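Local atomic coordinates of type III Pentaketide Synthase (Neurospora crassa, PDB entry 3EUO), a protein that probably acts as an acyltransferase of the chalcone and stilbene synthase family, building polyketide chains up to the pentaketide stage. Residues Phe243-Pro247 against Met248-Val252; Leu156-Gly159 against His160-Arg163. One frame throughout, in Å; residues are numbered along the deposited sequence.

The two contacts lie far apart in a thiolase-like chain. Their centres are about 37 Å apart and their nearest atoms about 22 Å. Contact 2 comes first along the sequence, in the last turns of helix 145-162, within the N-terminal chalcone synthase domain. That helix begins two residues after Cys143, which is modified to 3-sulfinoalanine. Contact 1 follows in the C-terminal domain, at the turn of the hairpin formed by strands 241-246 and 249-254. This hairpin is separate from the nine-stranded mixed sheet. The contacts share no helix or strand. Both touch the second subunit, so the dimer interface reaches these two distant parts of the chain.

Contact 1. Residues Phe243-Pro247 against Met248-Val252; sequences FDVDP and MGWKV
Phe243 and Trp250 meet on one face of a two-stranded antiparallel hairpin. Trp250 CB sits almost squarely over the centre of the Phe243 ring, 3.3 Å from its centroid, in a CH-pi contact. The two ring planes are only 25° apart, but they are slid so far that they barely overlap. With its CG anti to the backbone N (chi1 -153°), Phe243 swings its ring across to the other strand. There Phe243 CE1 also lies 3.7 Å from Val252 CG2. The Trp250 indole extends from CB past Val245, its CD1 4.0 Å from Val245 CB. Its NE1 is held by Ser114 of the second subunit.

Asp246 organises the turn on the other face. Its OD2 accepts the backbone N of Met248 at 2.9 Å, on the anti side of the carboxylate and 18° out of its plane. This closes an Asx turn. The backbone bond from Gly249 N to Asp246 O, also 2.9 Å, reaches one residue further and closes the beta turn, whereas the return bond from Asp246 N to Gly249 O is weak. Lys251 bends at chi2 and passes the carboxylate, its CE 3.6 Å from Asp246 OD2. Lys251 NZ is 4.4 Å from Asp246 OD2, beyond a salt bridge, and bonds instead to Ser183 and Ser187 on helix 181-191. Further along, Asp244 and Lys251 exchange two nearly straight backbone bonds. The whole is a beta hairpin with a two-residue loop, Pro247 and Met248, closed by a type I turn from Asp246 to Gly249.

Contact 2. Residues Leu156-Gly159 against His160-Arg163; sequences LCLG and HTAR
His160 N bonds to Leu156 O one turn back at 3.3 Å, the first of three i to i+4 bonds near the C-terminal end of an alpha helix, helix 145-162. It is the longest of the three. The CB of His160 lies 3.6 Å from Cys157 O. The imidazole leaves the helix on the side of Leu156, where its ND1 is held by the carbonyl of Pro166 and its ring packs edge-to-face with His105.

Thr161 comes next. Its backbone N meets Cys157 O at 2.9 Å. With OG1 beside the backbone N (chi1 -59°), the Thr161 hydroxyl turns back along the helix and its OG1 comes 3.2 Å from Cys157 O. Asn212 ND2 makes weak hydrogen bonds to both oxygens and so links this turn to a nearby loop. The Leu158 and Thr161 side chains run side by side.

Ala162 N then bonds to Leu158 O. Ala162 CB rests 3.5 Å from Gly159 O. Across the dimer interface, Ala162 packs on Leu158 and Leu158 on Arg163 of the second subunit.

Arg163 breaks the i to i+4 pattern. Its N bonds to His160 O, three residues back, at 2.9 Å. The Arg163 side chain starts out beside the last turn, and its CG passes 3.6 Å from Gly159 O.

Contact 1. Residues Phe243-Pro247 against Met248-Val252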
ATOM      1  N   PHE A 243       0.690  10.044 -10.864  1.00 12.64           N
ATOM      2  CA  PHE A 243       1.296   8.935 -11.595  1.00 12.97           C
ATOM      3  C   PHE A 243       0.122   8.006 -11.910  1.00 12.88           C
ATOM      4  O   PHE A 243      -0.340   7.260 -11.046  1.00 12.36           O
ATOM      5  CB  PHE A 243       2.363   8.254 -10.718  1.00 13.41           C
ATOM      6  CG  PHE A 243       3.472   7.569 -11.486  1.00 13.81           C
ATOM      7  CD1 PHE A 243       3.956   8.084 -12.690  1.00 15.65           C
ATOM      8  CD2 PHE A 243       4.077   6.428 -10.959  1.00 15.33           C
ATOM      9  CE1 PHE A 243       4.994   7.453 -13.373  1.00 15.68           C
ATOM     10  CE2 PHE A 243       5.121   5.787 -11.640  1.00 14.67           C
ATOM     11  CZ  PHE A 243       5.580   6.300 -12.845  1.00 14.65           C
ATOM     12  N   ASP A 244      -0.402   8.113 -13.126  1.00 12.79           N
ATOM     13  CA  ASP A 244      -1.675   7.468 -13.464  1.00 12.91           C
ATOM     14  C   ASP A 244      -1.463   6.134 -14.148  1.00 12.80           C
ATOM     15  O   ASP A 244      -0.735   6.055 -15.147  1.00 12.11           O
ATOM     16  CB  ASP A 244      -2.517   8.365 -14.380  1.00 13.33           C
ATOM     17  CG  ASP A 244      -2.903   9.691 -13.740  1.00 13.92           C
ATOM     18  OD1 ASP A 244      -2.983   9.795 -12.497  1.00 15.61           O
ATOM     19  OD2 ASP A 244      -3.163  10.645 -14.509  1.00 16.97           O
ATOM     20  N   VAL A 245      -2.131   5.095 -13.643  1.00 12.43           N
ATOM     21  CA  VAL A 245      -2.036   3.762 -14.243  1.00 12.15           C
ATOM     22  C   VAL A 245      -2.469   3.786 -15.714  1.00 12.38           C
ATOM     23  O   VAL A 245      -3.357   4.557 -16.103  1.00 12.56           O
ATOM     24  CB  VAL A 245      -2.802   2.685 -13.442  1.00 12.13           C
ATOM     25  CG1 VAL A 245      -4.315   2.727 -13.731  1.00 12.49           C
ATOM     26  CG2 VAL A 245      -2.212   1.303 -13.720  1.00 12.11           C
ATOM     27  N   ASP A 246      -1.827   2.935 -16.506  1.00 12.46           N
ATOM     28  CA  ASP A 246      -1.916   2.967 -17.964  1.00 13.00           C
ATOM     29  C   ASP A 246      -1.543   1.591 -18.498  1.00 13.23           C
ATOM     30  O   ASP A 246      -0.760   0.882 -17.863  1.00 13.11           O
ATOM     31  CB  ASP A 246      -0.920   3.993 -18.517  1.00 12.91           C
ATOM     32  CG  ASP A 246      -1.219   4.387 -19.945  1.00 13.15           C
ATOM     33  OD1 ASP A 246      -2.035   5.308 -20.147  1.00 14.03           O
ATOM     34  OD2 ASP A 246      -0.626   3.787 -20.870  1.00 12.75           O
ATOM     35  N   PRO A 247      -2.110   1.188 -19.651  1.00 13.68           N
ATOM     36  CA  PRO A 247      -1.614  -0.057 -20.259  1.00 13.88           C
ATOM     37  C   PRO A 247      -0.102  -0.060 -20.513  1.00 14.19           C
ATOM     38  O   PRO A 247       0.486  -1.134 -20.666  1.00 14.45           O
ATOM     39  CB  PRO A 247      -2.388  -0.154 -21.583  1.00 14.19           C
ATOM     40  CG  PRO A 247      -3.038   1.173 -21.779  1.00 13.99           C
ATOM     41  CD  PRO A 247      -3.233   1.761 -20.412  1.00 13.99           C
ATOM     42  N   MET A 248       0.514   1.124 -20.547  1.00 13.91           N
ATOM     43  CA  MET A 248       1.962   1.257 -20.734  1.00 14.17           C
ATOM     44  C   MET A 248       2.744   1.458 -19.444  1.00 14.58           C
ATOM     45  O   MET A 248       3.920   1.840 -19.500  1.00 14.48           O
ATOM     46  CB  MET A 248       2.281   2.463 -21.617  1.00 14.98           C
ATOM     47  CG  MET A 248       1.765   2.398 -22.985  1.00 15.89           C
ATOM     48  SD  MET A 248       2.468   3.724 -23.995  1.00 12.22           S
ATOM     49  CE  MET A 248       1.871   3.016 -25.518  1.00 17.71           C
ATOM     50  N   GLY A 249       2.097   1.249 -18.297  1.00 14.41           N
ATOM     51  CA  GLY A 249       2.731   1.491 -16.998  1.00 14.19           C
ATOM     52  C   GLY A 249       2.010   2.576 -16.222  1.00 13.75           C
ATOM     53  O   GLY A 249       0.818   2.449 -15.935  1.00 13.86           O
ATOM     54  N   TRP A 250       2.742   3.635 -15.874  1.00 13.43           N
ATOM     55  CA  TRP A 250       2.167   4.811 -15.234  1.00 13.14           C
ATOM     56  C   TRP A 250       2.642   6.073 -15.938  1.00 13.02           C
ATOM     57  O   TRP A 250       3.834   6.212 -16.248  1.00 13.07           O
ATOM     58  CB  TRP A 250       2.526   4.874 -13.740  1.00 12.95           C
ATOM     59  CG  TRP A 250       1.903   3.786 -12.918  1.00 12.07           C
ATOM     60  CD1 TRP A 250       0.792   3.889 -12.123  1.00 11.97           C
ATOM     61  CD2 TRP A 250       2.352   2.425 -12.809  1.00 12.12           C
ATOM     62  NE1 TRP A 250       0.526   2.678 -11.527  1.00 12.55           N
ATOM     63  CE2 TRP A 250       1.464   1.763 -11.933  1.00 12.58           C
ATOM     64  CE3 TRP A 250       3.423   1.704 -13.359  1.00 12.73           C
ATOM     65  CZ2 TRP A 250       1.608   0.406 -11.597  1.00 13.19           C
ATOM     66  CZ3 TRP A 250       3.560   0.350 -13.038  1.00 12.77           C
ATOM     67  CH2 TRP A 250       2.655  -0.279 -12.158  1.00 12.55           C
ATOM     68  N   LYS A 251       1.701   6.983 -16.195  1.00 13.09           N
ATOM     69  CA  LYS A 251       1.999   8.264 -16.834  1.00 13.12           C
ATOM     70  C   LYS A 251       2.168   9.366 -15.799  1.00 13.47           C
ATOM     71  O   LYS A 251       1.291   9.576 -14.952  1.00 12.98           O
ATOM     72  CB  LYS A 251       0.886   8.657 -17.808  1.00 13.22           C
ATOM     73  CG  LYS A 251       0.615   7.648 -18.926  1.00 12.70           C
ATOM     74  CD  LYS A 251       1.629   7.756 -20.059  1.00 14.61           C
ATOM     75  CE  LYS A 251       1.183   6.925 -21.241  1.00 15.05           C
ATOM     76  NZ  LYS A 251       2.237   6.832 -22.299  1.00 15.13           N
ATOM     77  N   VAL A 252       3.293  10.069 -15.875  1.00 13.85           N
ATOM     78  CA  VAL A 252       3.588  11.177 -14.968  1.00 14.86           C
ATOM     79  C   VAL A 252       2.595  12.328 -15.157  1.00 15.31           C
ATOM     80  O   VAL A 252       2.277  12.693 -16.283  1.00 15.28           O
ATOM     81  CB  VAL A 252       5.019  11.706 -15.194  1.00 15.32           C
ATOM     82  CG1 VAL A 252       5.267  12.966 -14.380  1.00 15.12           C
ATOM     83  CG2 VAL A 252       6.047  10.639 -14.832  1.00 15.50           C
TER

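Contact 2. Residues Leu156-Gly159 against His160-Arg163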
ATOM      1  N   LEU A 156       4.297   2.050  14.003  1.00 12.35           N
ATOM      2  CA  LEU A 156       4.267   0.605  14.222  1.00 12.67           C
ATOM      3  C   LEU A 156       5.234   0.188  15.337  1.00 12.73           C
ATOM      4  O   LEU A 156       4.889  -0.635  16.193  1.00 13.15           O
ATOM      5  CB  LEU A 156       4.558  -0.144  12.913  1.00 12.80           C
ATOM      6  CG  LEU A 156       3.530   0.029  11.783  1.00 12.65           C
ATOM      7  CD1 LEU A 156       4.062  -0.622  10.523  1.00 12.49           C
ATOM      8  CD2 LEU A 156       2.171  -0.571  12.156  1.00 13.33           C
ATOM      9  N   CYS A 157       6.434   0.766  15.335  1.00 12.70           N
ATOM     10  CA  CYS A 157       7.386   0.556  16.433  1.00 12.92           C
ATOM     11  C   CYS A 157       6.739   0.889  17.775  1.00 12.74           C
ATOM     12  O   CYS A 157       6.835   0.119  18.730  1.00 13.00           O
ATOM     13  CB  CYS A 157       8.637   1.422  16.257  1.00 12.73           C
ATOM     14  SG  CYS A 157       9.884   0.742  15.161  1.00 14.49           S
ATOM     15  N   LEU A 158       6.080   2.039  17.841  1.00 12.88           N
ATOM     16  CA  LEU A 158       5.456   2.478  19.099  1.00 12.85           C
ATOM     17  C   LEU A 158       4.280   1.583  19.521  1.00 13.36           C
ATOM     18  O   LEU A 158       3.967   1.462  20.717  1.00 13.39           O
ATOM     19  CB  LEU A 158       5.065   3.962  19.033  1.00 13.17           C
ATOM     20  CG  LEU A 158       6.239   4.953  18.970  1.00 12.94           C
ATOM     21  CD1 LEU A 158       5.751   6.369  18.754  1.00 14.20           C
ATOM     22  CD2 LEU A 158       7.097   4.882  20.237  1.00 15.52           C
ATOM     23  N   GLY A 159       3.636   0.942  18.547  1.00 13.76           N
ATOM     24  CA  GLY A 159       2.594  -0.048  18.841  1.00 14.55           C
ATOM     25  C   GLY A 159       3.162  -1.223  19.622  1.00 15.19           C
ATOM     26  O   GLY A 159       2.547  -1.713  20.575  1.00 15.89           O
ATOM     27  N   HIS A 160       4.354  -1.662  19.233  1.00 15.60           N
ATOM     28  CA  HIS A 160       5.040  -2.724  19.960  1.00 15.80           C
ATOM     29  C   HIS A 160       5.553  -2.235  21.306  1.00 16.27           C
ATOM     30  O   HIS A 160       5.484  -2.966  22.297  1.00 16.96           O
ATOM     31  CB  HIS A 160       6.139  -3.346  19.108  1.00 15.53           C
ATOM     32  CG  HIS A 160       5.663  -4.517  18.308  1.00 15.81           C
ATOM     33  ND1 HIS A 160       6.429  -5.639  18.089  1.00 17.71           N
ATOM     34  CD2 HIS A 160       4.470  -4.752  17.710  1.00 15.11           C
ATOM     35  CE1 HIS A 160       5.736  -6.509  17.372  1.00 15.23           C
ATOM     36  NE2 HIS A 160       4.545  -5.993  17.129  1.00 17.36           N
ATOM     37  N   THR A 161       6.036  -0.993  21.341  1.00 16.33           N
ATOM     38  CA  THR A 161       6.425  -0.352  22.603  1.00 16.15           C
ATOM     39  C   THR A 161       5.279  -0.372  23.613  1.00 16.38           C
ATOM     40  O   THR A 161       5.484  -0.711  24.783  1.00 16.42           O
ATOM     41  CB  THR A 161       6.916   1.084  22.381  1.00 15.99           C
ATOM     42  OG1 THR A 161       8.036   1.057  21.491  1.00 15.15           O
ATOM     43  CG2 THR A 161       7.351   1.720  23.691  1.00 15.52           C
ATOM     44  N   ALA A 162       4.069  -0.038  23.161  1.00 16.85           N
ATOM     45  CA  ALA A 162       2.880  -0.082  24.023  1.00 17.49           C
ATOM     46  C   ALA A 162       2.700  -1.441  24.696  1.00 18.26           C
ATOM     47  O   ALA A 162       2.176  -1.523  25.812  1.00 18.44           O
ATOM     48  CB  ALA A 162       1.624   0.289  23.235  1.00 17.29           C
ATOM     49  N   ARG A 163       3.151  -2.493  24.013  1.00 18.61           N
ATOM     50  CA  ARG A 163       2.998  -3.877  24.474  1.00 19.34           C
ATOM     51  C   ARG A 163       4.282  -4.440  25.080  1.00 19.54           C
ATOM     52  O   ARG A 163       4.378  -5.649  25.344  1.00 20.13           O
ATOM     53  CB  ARG A 163       2.520  -4.769  23.319  1.00 19.09           C
ATOM     54  CG  ARG A 163       1.198  -4.319  22.709  1.00 20.83           C
ATOM     55  CD  ARG A 163       0.449  -5.455  22.022  1.00 24.45           C
ATOM     56  NE  ARG A 163       0.928  -5.694  20.667  1.00 28.60           N
ATOM     57  CZ  ARG A 163       1.263  -6.886  20.185  1.00 29.54           C
ATOM     58  NH1 ARG A 163       1.160  -7.974  20.946  1.00 31.29           N
ATOM     59  NH2 ARG A 163       1.692  -6.994  18.934  1.00 29.79           N
TER